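Local coordinates for protein aromatic amino acid aminotransferase I (Candida albicans WO-1, PDB 6HNU) that probably catalyses the pyridoxal-phosphate-dependent transfer of amino groups between aromatic amino acids and 2-oxoglutarate, at residues T148-C153 / P207-Y211; D157-E163 / N179-M185; S200-G204 / S443-K448. All coordinates share one frame; numbering follows the deposited sequence.

From the N terminus, helix 141-152 opens interaction 1, which closes a loop of 53 residues when strand 209-212 arrives. Interaction 2 is nested inside that loop: it pairs strand 158-162 with strand 179-186 across helix 167-175. The two contacts share the large mixed sheet, where strands 209-212 and 158-162 are neighbours. Interaction 3 starts in the loop after helix 192-200, before interaction 1 has closed, and ends 239 residues later in the loop between strands 429-433 and 459-465. It therefore crosses interaction 1 and follows interaction 2 in series. Together the three tie a covering helix, three neighbouring strands of the large mixed sheet and a loop of the four-stranded antiparallel sheet.

Interaction 1 of 3, residues T148-C153 / P207-Y211; sequences TLRTFC and PKFLY
The F209 ring turns its edge to F152: CB of F152 lies in the plane of the ring, 3.9 Å from F209 CE2, and the backbone N of Y211 sits in that plane too. The F152 ring carries T151 CG2 over the centre of one face and T148 CG2 at its edge. This is helix-on-sheet packing in the large domain of a class I aminotransferase. Helix 148-152 runs almost antiparallel to strand 209-211, with their axes 11.6 Å apart at closest approach.

The F209 side chain reaches across to the helix. Its CG stands between the backbone N and the carbonyl carbon (chi1 62°), and the outer end of the ring is thereby brought against the last helical turn. There T148 CG2 lies 4.0 Å from F209 CE2, and L149 CD2 is 4.2 Å from F209 CZ, its side chain crossing F209 at about a right angle. C153, the first residue to leave the helix, makes a sulfur-aromatic contact, with C153 SG 3.6 Å from F209 CE2 and well off the ring normal. The hydroxyl of T148 faces elsewhere, bonding to A144 O and to the hydroxyl of Y321. I244 and L242 of strand 242-246 add to the apolar surroundings of F209.

Further along the strand, Y211 touches the pyridoxal phosphate and bonds through its hydroxyl to D246, so the same strand continues from this packing to the cofactor pocket.

At the helix end a charge meets the chain. K208 is bent at each torsion beyond its first, curling back over the F152 carbonyl, and its ammonium group also reaches L15 O. K208 NZ donates to F152 O at 2.6 Å, tilted 26° from the carbonyl plane.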
loop_
_atom_site.group_PDB
_atom_site.type_symbol
_atom_site.label_atom_id
_atom_site.label_comp_id
_atom_site.label_asym_id
_atom_site.label_seq_id
_atom_site.Cartn_x
_atom_site.Cartn_y
_atom_site.Cartn_z
ATOM N N THR B 148 -2.732 -1.056 -11.927
ATOM C CA THR B 148 -2.909 -1.404 -13.361
ATOM C C THR B 148 -4.027 -0.539 -13.960
ATOM O O THR B 148 -3.833 0.034 -15.045
ATOM C CB THR B 148 -3.190 -2.902 -13.529
ATOM O OG1 THR B 148 -2.065 -3.601 -12.964
ATOM C CG2 THR B 148 -3.461 -3.276 -14.966
ATOM N N LEU B 149 -5.178 -0.497 -13.308
ATOM C CA LEU B 149 -6.319 0.304 -13.797
ATOM C C LEU B 149 -5.887 1.773 -13.854
ATOM O O LEU B 149 -6.196 2.451 -14.847
ATOM C CB LEU B 149 -7.490 0.110 -12.839
ATOM C CG LEU B 149 -8.242 -1.214 -12.943
ATOM C CD1 LEU B 149 -9.037 -1.440 -11.686
ATOM C CD2 LEU B 149 -9.141 -1.212 -14.159
ATOM N N ARG B 150 -5.073 2.241 -12.904
ATOM C CA ARG B 150 -4.686 3.685 -12.919
ATOM C C ARG B 150 -3.668 4.003 -14.014
ATOM O O ARG B 150 -3.577 5.201 -14.361
ATOM C CB ARG B 150 -4.204 4.150 -11.542
ATOM C CG ARG B 150 -5.271 4.033 -10.473
ATOM C CD ARG B 150 -4.735 4.196 -9.059
ATOM N NE ARG B 150 -4.598 5.600 -8.748
ATOM C CZ ARG B 150 -4.174 6.102 -7.586
ATOM N NH1 ARG B 150 -4.162 7.402 -7.425
ATOM N NH2 ARG B 150 -3.776 5.312 -6.599
ATOM N N THR B 151 -2.895 3.021 -14.470
ATOM C CA THR B 151 -1.814 3.150 -15.469
ATOM C C THR B 151 -2.404 3.069 -16.885
ATOM O O THR B 151 -1.968 3.856 -17.725
ATOM C CB THR B 151 -0.756 2.082 -15.208
ATOM O OG1 THR B 151 -0.280 2.330 -13.882
ATOM C CG2 THR B 151 0.351 2.063 -16.235
ATOM N N PHE B 152 -3.396 2.195 -17.133
ATOM C CA PHE B 152 -3.859 1.902 -18.520
ATOM C C PHE B 152 -5.281 2.404 -18.802
ATOM O O PHE B 152 -5.677 2.322 -19.958
ATOM C CB PHE B 152 -3.749 0.414 -18.801
ATOM C CG PHE B 152 -2.339 -0.095 -18.746
ATOM C CD1 PHE B 152 -1.393 0.349 -19.649
ATOM C CD2 PHE B 152 -1.942 -0.974 -17.757
ATOM C CE1 PHE B 152 -0.089 -0.130 -19.617
ATOM C CE2 PHE B 152 -0.634 -1.423 -17.702
ATOM C CZ PHE B 152 0.290 -1.000 -18.625
ATOM N N CYS B 153 -5.996 2.929 -17.828
ATOM C CA CYS B 153 -7.439 3.265 -17.981
ATOM C C CYS B 153 -7.769 4.667 -17.483
ATOM O O CYS B 153 -7.335 5.019 -16.382
ATOM C CB CYS B 153 -8.287 2.264 -17.213
ATOM S SG CYS B 153 -8.060 0.561 -17.799
ATOM N N PRO B 207 -10.926 -2.032 -26.224
ATOM C CA PRO B 207 -10.646 -2.227 -24.814
ATOM C C PRO B 207 -9.139 -2.060 -24.605
ATOM O O PRO B 207 -8.397 -2.441 -25.465
ATOM C CB PRO B 207 -11.089 -3.660 -24.496
ATOM C CG PRO B 207 -11.729 -4.180 -25.749
ATOM C CD PRO B 207 -11.314 -3.275 -26.891
ATOM N N LYS B 208 -8.734 -1.544 -23.441
ATOM C CA LYS B 208 -7.295 -1.344 -23.116
ATOM C C LYS B 208 -6.619 -2.682 -22.862
ATOM O O LYS B 208 -5.451 -2.833 -23.230
ATOM C CB LYS B 208 -7.158 -0.418 -21.911
ATOM C CG LYS B 208 -7.897 0.893 -22.082
ATOM C CD LYS B 208 -7.538 1.686 -23.337
ATOM C CE LYS B 208 -6.062 2.009 -23.471
ATOM N NZ LYS B 208 -5.652 3.059 -22.502
ATOM N N PHE B 209 -7.321 -3.625 -22.256
ATOM C CA PHE B 209 -6.721 -4.933 -21.948
ATOM C C PHE B 209 -7.790 -5.958 -21.581
ATOM O O PHE B 209 -8.988 -5.639 -21.331
ATOM C CB PHE B 209 -5.677 -4.743 -20.837
ATOM C CG PHE B 209 -6.162 -4.235 -19.504
ATOM C CD1 PHE B 209 -6.923 -5.031 -18.650
ATOM C CD2 PHE B 209 -5.762 -2.997 -19.045
ATOM C CE1 PHE B 209 -7.342 -4.558 -17.425
ATOM C CE2 PHE B 209 -6.151 -2.539 -17.796
ATOM C CZ PHE B 209 -6.932 -3.327 -16.979
ATOM N N LEU B 210 -7.305 -7.185 -21.462
ATOM C CA LEU B 210 -8.046 -8.327 -20.895
ATOM C C LEU B 210 -7.445 -8.665 -19.537
ATOM O O LEU B 210 -6.213 -8.750 -19.441
ATOM C CB LEU B 210 -7.976 -9.525 -21.851
ATOM C CG LEU B 210 -8.366 -10.865 -21.220
ATOM C CD1 LEU B 210 -9.846 -10.939 -20.930
ATOM C CD2 LEU B 210 -7.955 -12.027 -22.110
ATOM N N TYR B 211 -8.308 -8.768 -18.532
ATOM C CA TYR B 211 -7.968 -9.145 -17.143
ATOM C C TYR B 211 -8.328 -10.618 -17.007
ATOM O O TYR B 211 -9.496 -10.940 -17.147
ATOM C CB TYR B 211 -8.724 -8.248 -16.142
ATOM C CG TYR B 211 -8.662 -8.701 -14.702
ATOM C CD1 TYR B 211 -7.480 -8.635 -13.983
ATOM C CD2 TYR B 211 -9.772 -9.228 -14.065
ATOM C CE1 TYR B 211 -7.388 -9.087 -12.683
ATOM C CE2 TYR B 211 -9.718 -9.683 -12.757
ATOM C CZ TYR B 211 -8.512 -9.626 -12.071
ATOM O OH TYR B 211 -8.455 -10.083 -10.798
#

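Interaction 2 of 3, residues D157-E163 / N179-M185; sequences DTILVEE and NTVPVTM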
loop_
_atom_site.group_PDB
_atom_site.type_symbol
_atom_site.label_atom_id
_atom_site.label_comp_id
_atom_site.label_asym_id
_atom_site.label_seq_id
_atom_site.Cartn_x
_atom_site.Cartn_y
_atom_site.Cartn_z
ATOM N N ASP B 157 -13.295 4.281 -20.103
ATOM C CA ASP B 157 -12.587 3.241 -20.897
ATOM C C ASP B 157 -13.225 1.871 -20.595
ATOM O O ASP B 157 -13.967 1.717 -19.608
ATOM C CB ASP B 157 -11.076 3.195 -20.634
ATOM C CG ASP B 157 -10.252 4.339 -21.204
ATOM O OD1 ASP B 157 -10.775 5.094 -22.043
ATOM O OD2 ASP B 157 -9.053 4.440 -20.818
ATOM N N THR B 158 -12.955 0.897 -21.450
ATOM C CA THR B 158 -13.395 -0.503 -21.285
ATOM C C THR B 158 -12.192 -1.407 -21.081
ATOM O O THR B 158 -11.160 -1.254 -21.796
ATOM C CB THR B 158 -14.222 -0.959 -22.498
ATOM O OG1 THR B 158 -15.421 -0.197 -22.433
ATOM C CG2 THR B 158 -14.585 -2.429 -22.462
ATOM N N ILE B 159 -12.372 -2.372 -20.193
ATOM C CA ILE B 159 -11.522 -3.602 -20.120
ATOM C C ILE B 159 -12.386 -4.839 -20.361
ATOM O O ILE B 159 -13.631 -4.794 -20.112
ATOM C CB ILE B 159 -10.785 -3.674 -18.773
ATOM C CG1 ILE B 159 -11.738 -3.781 -17.582
ATOM C CG2 ILE B 159 -9.872 -2.476 -18.684
ATOM C CD1 ILE B 159 -11.052 -4.210 -16.298
ATOM N N LEU B 160 -11.751 -5.923 -20.812
ATOM C CA LEU B 160 -12.411 -7.233 -20.889
ATOM C C LEU B 160 -12.057 -7.985 -19.611
ATOM O O LEU B 160 -10.855 -7.930 -19.196
ATOM C CB LEU B 160 -11.962 -7.992 -22.138
ATOM C CG LEU B 160 -12.128 -7.230 -23.460
ATOM C CD1 LEU B 160 -11.529 -8.032 -24.583
ATOM C CD2 LEU B 160 -13.592 -6.949 -23.703
ATOM N N VAL B 161 -13.067 -8.632 -19.026
ATOM C CA VAL B 161 -12.926 -9.500 -17.824
ATOM C C VAL B 161 -13.602 -10.833 -18.122
ATOM O O VAL B 161 -14.518 -10.849 -18.955
ATOM C CB VAL B 161 -13.488 -8.859 -16.545
ATOM C CG1 VAL B 161 -12.852 -7.496 -16.238
ATOM C CG2 VAL B 161 -15.010 -8.716 -16.598
ATOM N N GLU B 162 -13.186 -11.894 -17.414
ATOM C CA GLU B 162 -13.874 -13.200 -17.398
ATOM C C GLU B 162 -15.322 -12.968 -16.943
ATOM O O GLU B 162 -15.545 -12.188 -16.008
ATOM C CB GLU B 162 -13.078 -14.206 -16.566
ATOM C CG GLU B 162 -11.783 -14.550 -17.275
ATOM C CD GLU B 162 -10.620 -15.025 -16.429
ATOM O OE1 GLU B 162 -10.476 -14.550 -15.297
ATOM O OE2 GLU B 162 -9.818 -15.804 -16.976
ATOM N N GLU B 163 -16.298 -13.625 -17.573
ATOM C CA GLU B 163 -17.718 -13.289 -17.293
ATOM C C GLU B 163 -18.076 -13.666 -15.859
ATOM O O GLU B 163 -19.013 -13.075 -15.358
ATOM C CB GLU B 163 -18.702 -13.927 -18.277
ATOM C CG GLU B 163 -18.895 -15.410 -18.068
ATOM C CD GLU B 163 -19.927 -16.052 -18.991
ATOM O OE1 GLU B 163 -19.562 -17.004 -19.672
ATOM O OE2 GLU B 163 -21.062 -15.620 -18.987
ATOM N N ASN B 179 -15.429 0.481 -17.415
ATOM C CA ASN B 179 -16.407 -0.540 -17.881
ATOM C C ASN B 179 -15.735 -1.925 -17.929
ATOM O O ASN B 179 -14.637 -2.060 -18.519
ATOM C CB ASN B 179 -16.978 -0.133 -19.238
ATOM C CG ASN B 179 -17.656 1.219 -19.175
ATOM O OD1 ASN B 179 -17.248 2.166 -19.865
ATOM N ND2 ASN B 179 -18.668 1.323 -18.354
ATOM N N THR B 180 -16.373 -2.924 -17.316
ATOM C CA THR B 180 -15.929 -4.345 -17.353
ATOM C C THR B 180 -16.853 -5.146 -18.261
ATOM O O THR B 180 -17.918 -5.622 -17.753
ATOM C CB THR B 180 -15.866 -4.882 -15.928
ATOM O OG1 THR B 180 -17.170 -4.835 -15.347
ATOM C CG2 THR B 180 -14.937 -4.037 -15.089
ATOM N N VAL B 181 -16.453 -5.315 -19.517
ATOM C CA VAL B 181 -17.228 -6.113 -20.507
ATOM C C VAL B 181 -16.865 -7.577 -20.319
ATOM O O VAL B 181 -15.690 -7.924 -20.432
ATOM C CB VAL B 181 -16.992 -5.615 -21.935
ATOM C CG1 VAL B 181 -17.522 -6.577 -22.978
ATOM C CG2 VAL B 181 -17.629 -4.246 -22.113
ATOM N N PRO B 182 -17.871 -8.446 -20.060
ATOM C CA PRO B 182 -17.627 -9.853 -19.751
ATOM C C PRO B 182 -17.347 -10.666 -21.027
ATOM O O PRO B 182 -17.925 -10.408 -22.122
ATOM C CB PRO B 182 -18.902 -10.281 -19.040
ATOM C CG PRO B 182 -19.966 -9.430 -19.675
ATOM C CD PRO B 182 -19.303 -8.097 -19.962
ATOM N N VAL B 183 -16.387 -11.583 -20.892
ATOM C CA VAL B 183 -15.924 -12.499 -21.952
ATOM C C VAL B 183 -16.466 -13.893 -21.616
ATOM O O VAL B 183 -16.267 -14.343 -20.488
ATOM C CB VAL B 183 -14.385 -12.474 -22.040
ATOM C CG1 VAL B 183 -13.849 -13.483 -23.040
ATOM C CG2 VAL B 183 -13.877 -11.067 -22.360
ATOM N N THR B 184 -17.108 -14.555 -22.582
ATOM C CA THR B 184 -17.866 -15.794 -22.355
ATOM C C THR B 184 -16.884 -16.934 -22.047
ATOM O O THR B 184 -15.788 -17.000 -22.699
ATOM C CB THR B 184 -18.809 -16.097 -23.515
ATOM O OG1 THR B 184 -19.690 -14.970 -23.600
ATOM C CG2 THR B 184 -19.526 -17.410 -23.285
ATOM N N MET B 185 -17.248 -17.716 -21.033
ATOM C CA MET B 185 -16.459 -18.866 -20.545
ATOM C C MET B 185 -17.240 -20.164 -20.764
ATOM O O MET B 185 -18.483 -20.131 -20.830
ATOM C CB MET B 185 -16.149 -18.750 -19.059
ATOM C CG MET B 185 -15.333 -17.526 -18.732
ATOM S SD MET B 185 -15.337 -17.222 -16.986
ATOM C CE MET B 185 -13.945 -18.211 -16.434
HETATM O O HOH W 1 -20.516 -19.471 -18.987
#
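From T158-N179 to E162-V183 the two strands run parallel, their short axes turned 42° from each other in a strong twist. The bonds zigzag between them: N179 N to D157 O, I159 N to N179 O at 2.8 Å, V181 N to I159 O, V161 N to V181 O and V183 N to V161 O, until a weak bond from E163 N to V183 O ends the run. This is the beta-alpha-beta unit whose crossover is helix 167-175.

On the face with T158, L160 and V181, T158 CG2 meets V181 CG2 at 3.6 Å. Where the strands part, L160 CB also meets V183 CG2 at 3.6 Å; L195 of helix 192-200 packs on L160 and V183. On the face of I159 and V161, V161 CG1 and CG2 each lie 4.0 Å from T180 CB. E162 CB touches M185 SD, while its carboxylate turns to T212, I213 and Q217.

Past the paired strands, the E163 side chain extends to the backbone of M185, its CG held between backbone N and carbonyl carbon (chi1 74°). E163 OE1 accepts M185 N at 2.8 Å on its anti side, in a nearly straight bond (174°), and a water donates to both OE1 and M185 O. Two donors on one carboxylate oxygen would favour the ionised form of E163.

Interaction 3 of 3, residues S200-G204 / S443-K448; sequences SRWVG and SSPPQK
Q447 lays its side-chain amide over the indole of W202, the two planes only 16° apart, with NE2 3.2 Å above the ring. Its CG follows as a CH-pi contact over the six-membered ring, 4.1 Å from the centroid. The same amide clasps the backbone of V203 from both ends: V203 N donates to Q447 OE1 at 2.7 Å and Q447 NE2 donates to V203 O at 2.9 Å, each bond lying in the plane of its acceptor carbonyl and on a lone pair. Beside it, V203 CG1 closes to 3.2 Å on P446 O.

A second shell sets the amide. Q447 bends at chi2 (-55°), which folds the group back toward its own loop, where NE2 also donates to S443 OG at 2.8 Å. S443 OG in turn donates to P445 O, the residue that follows a cis peptide bond. A water lies 2.7 Å from both V203 O and P445 O. The indole is held at its edge by the bond from W202 NE1 to N205 O, and both W202 and S443 touch T158, so both surface loops rest against the start of strand 158-162, an interior strand of the large sheet.

With both NE2 hydrogens directed in the amide plane, to V203 O and S443 OG, and OE1 taken by V203 N, the bonding pattern fixes the rotation of the Q447 amide and presents its flat side to the indole.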
loop_
_atom_site.group_PDB
_atom_site.type_symbol
_atom_site.label_atom_id
_atom_site.label_comp_id
_atom_site.label_asym_id
_atom_site.label_seq_id
_atom_site.Cartn_x
_atom_site.Cartn_y
_atom_site.Cartn_z
ATOM N N SER B 200 -13.739 -8.786 -33.436
ATOM C CA SER B 200 -13.811 -8.598 -34.912
ATOM C C SER B 200 -14.880 -7.551 -35.251
ATOM O O SER B 200 -14.721 -6.926 -36.290
ATOM C CB SER B 200 -14.073 -9.878 -35.660
ATOM O OG SER B 200 -15.388 -10.328 -35.361
ATOM N N ARG B 201 -15.914 -7.390 -34.419
ATOM C CA ARG B 201 -17.034 -6.429 -34.658
ATOM C C ARG B 201 -17.029 -5.319 -33.600
ATOM O O ARG B 201 -18.078 -4.643 -33.420
ATOM C CB ARG B 201 -18.381 -7.146 -34.691
ATOM C CG ARG B 201 -18.441 -8.427 -33.881
ATOM C CD ARG B 201 -19.858 -8.848 -33.562
ATOM N NE ARG B 201 -20.177 -8.294 -32.254
ATOM C CZ ARG B 201 -20.141 -8.938 -31.078
ATOM N NH1 ARG B 201 -19.846 -10.238 -31.003
ATOM N NH2 ARG B 201 -20.433 -8.245 -29.976
ATOM N N TRP B 202 -15.899 -5.113 -32.918
ATOM C CA TRP B 202 -15.847 -4.136 -31.801
ATOM C C TRP B 202 -16.260 -2.751 -32.311
ATOM O O TRP B 202 -15.601 -2.247 -33.238
ATOM C CB TRP B 202 -14.457 -4.049 -31.164
ATOM C CG TRP B 202 -14.510 -3.256 -29.898
ATOM C CD1 TRP B 202 -14.204 -1.935 -29.732
ATOM C CD2 TRP B 202 -14.982 -3.731 -28.631
ATOM N NE1 TRP B 202 -14.432 -1.554 -28.438
ATOM C CE2 TRP B 202 -14.903 -2.637 -27.732
ATOM C CE3 TRP B 202 -15.391 -4.976 -28.145
ATOM C CZ2 TRP B 202 -15.238 -2.763 -26.387
ATOM C CZ3 TRP B 202 -15.753 -5.083 -26.821
ATOM C CH2 TRP B 202 -15.664 -3.995 -25.950
ATOM N N VAL B 203 -17.242 -2.127 -31.679
ATOM C CA VAL B 203 -17.581 -0.700 -31.989
ATOM C C VAL B 203 -16.906 0.241 -30.969
ATOM O O VAL B 203 -16.874 -0.081 -29.764
ATOM C CB VAL B 203 -19.105 -0.467 -32.074
ATOM C CG1 VAL B 203 -19.831 -0.823 -30.802
ATOM C CG2 VAL B 203 -19.415 0.979 -32.410
ATOM N N GLY B 204 -16.411 1.384 -31.453
ATOM C CA GLY B 204 -15.874 2.493 -30.635
ATOM C C GLY B 204 -14.456 2.192 -30.193
ATOM O O GLY B 204 -13.783 1.326 -30.831
ATOM N N SER B 443 -19.474 -1.168 -23.007
ATOM C CA SER B 443 -18.562 -0.138 -23.546
ATOM C C SER B 443 -19.378 1.134 -23.799
ATOM O O SER B 443 -20.626 1.093 -23.697
ATOM C CB SER B 443 -17.879 -0.606 -24.758
ATOM O OG SER B 443 -18.810 -1.094 -25.708
ATOM N N SER B 444 -18.662 2.220 -24.048
ATOM C CA SER B 444 -19.215 3.540 -24.415
ATOM C C SER B 444 -18.598 3.957 -25.740
ATOM O O SER B 444 -17.438 4.347 -25.797
ATOM C CB SER B 444 -18.962 4.554 -23.329
ATOM O OG SER B 444 -19.434 5.816 -23.742
ATOM N N PRO B 445 -19.332 3.876 -26.869
ATOM C CA PRO B 445 -20.707 3.378 -26.897
ATOM C C PRO B 445 -20.828 1.861 -26.791
ATOM O O PRO B 445 -19.858 1.136 -27.021
ATOM C CB PRO B 445 -21.185 3.788 -28.295
ATOM C CG PRO B 445 -19.924 3.816 -29.133
ATOM C CD PRO B 445 -18.850 4.314 -28.192
ATOM N N PRO B 446 -22.027 1.332 -26.477
ATOM C CA PRO B 446 -22.206 -0.110 -26.291
ATOM C C PRO B 446 -22.000 -0.889 -27.595
ATOM O O PRO B 446 -22.113 -0.306 -28.676
ATOM C CB PRO B 446 -23.636 -0.240 -25.740
ATOM C CG PRO B 446 -24.337 1.040 -26.194
ATOM C CD PRO B 446 -23.255 2.099 -26.198
ATOM N N GLN B 447 -21.646 -2.168 -27.471
ATOM C CA GLN B 447 -21.570 -3.120 -28.612
ATOM C C GLN B 447 -23.007 -3.441 -29.054
ATOM O O GLN B 447 -23.903 -3.208 -28.255
ATOM C CB GLN B 447 -20.799 -4.378 -28.188
ATOM C CG GLN B 447 -19.401 -4.092 -27.660
ATOM C CD GLN B 447 -18.596 -3.314 -28.656
ATOM O OE1 GLN B 447 -18.412 -3.754 -29.801
ATOM N NE2 GLN B 447 -18.076 -2.180 -28.212
ATOM N N LYS B 448 -23.215 -3.962 -30.268
ATOM C CA LYS B 448 -24.565 -4.363 -30.759
ATOM C C LYS B 448 -25.041 -5.593 -29.970
ATOM O O LYS B 448 -24.177 -6.381 -29.561
ATOM C CB LYS B 448 -24.533 -4.661 -32.263
ATOM C CG LYS B 448 -24.121 -3.495 -33.155
ATOM C CD LYS B 448 -24.892 -2.194 -32.892
ATOM C CE LYS B 448 -24.910 -1.242 -34.075
ATOM N NZ LYS B 448 -23.541 -0.859 -34.507
HETATM O O HOH W 2 -20.883 -4.718 -32.050
HETATM O O HOH W 3 -17.280 1.412 -27.573
#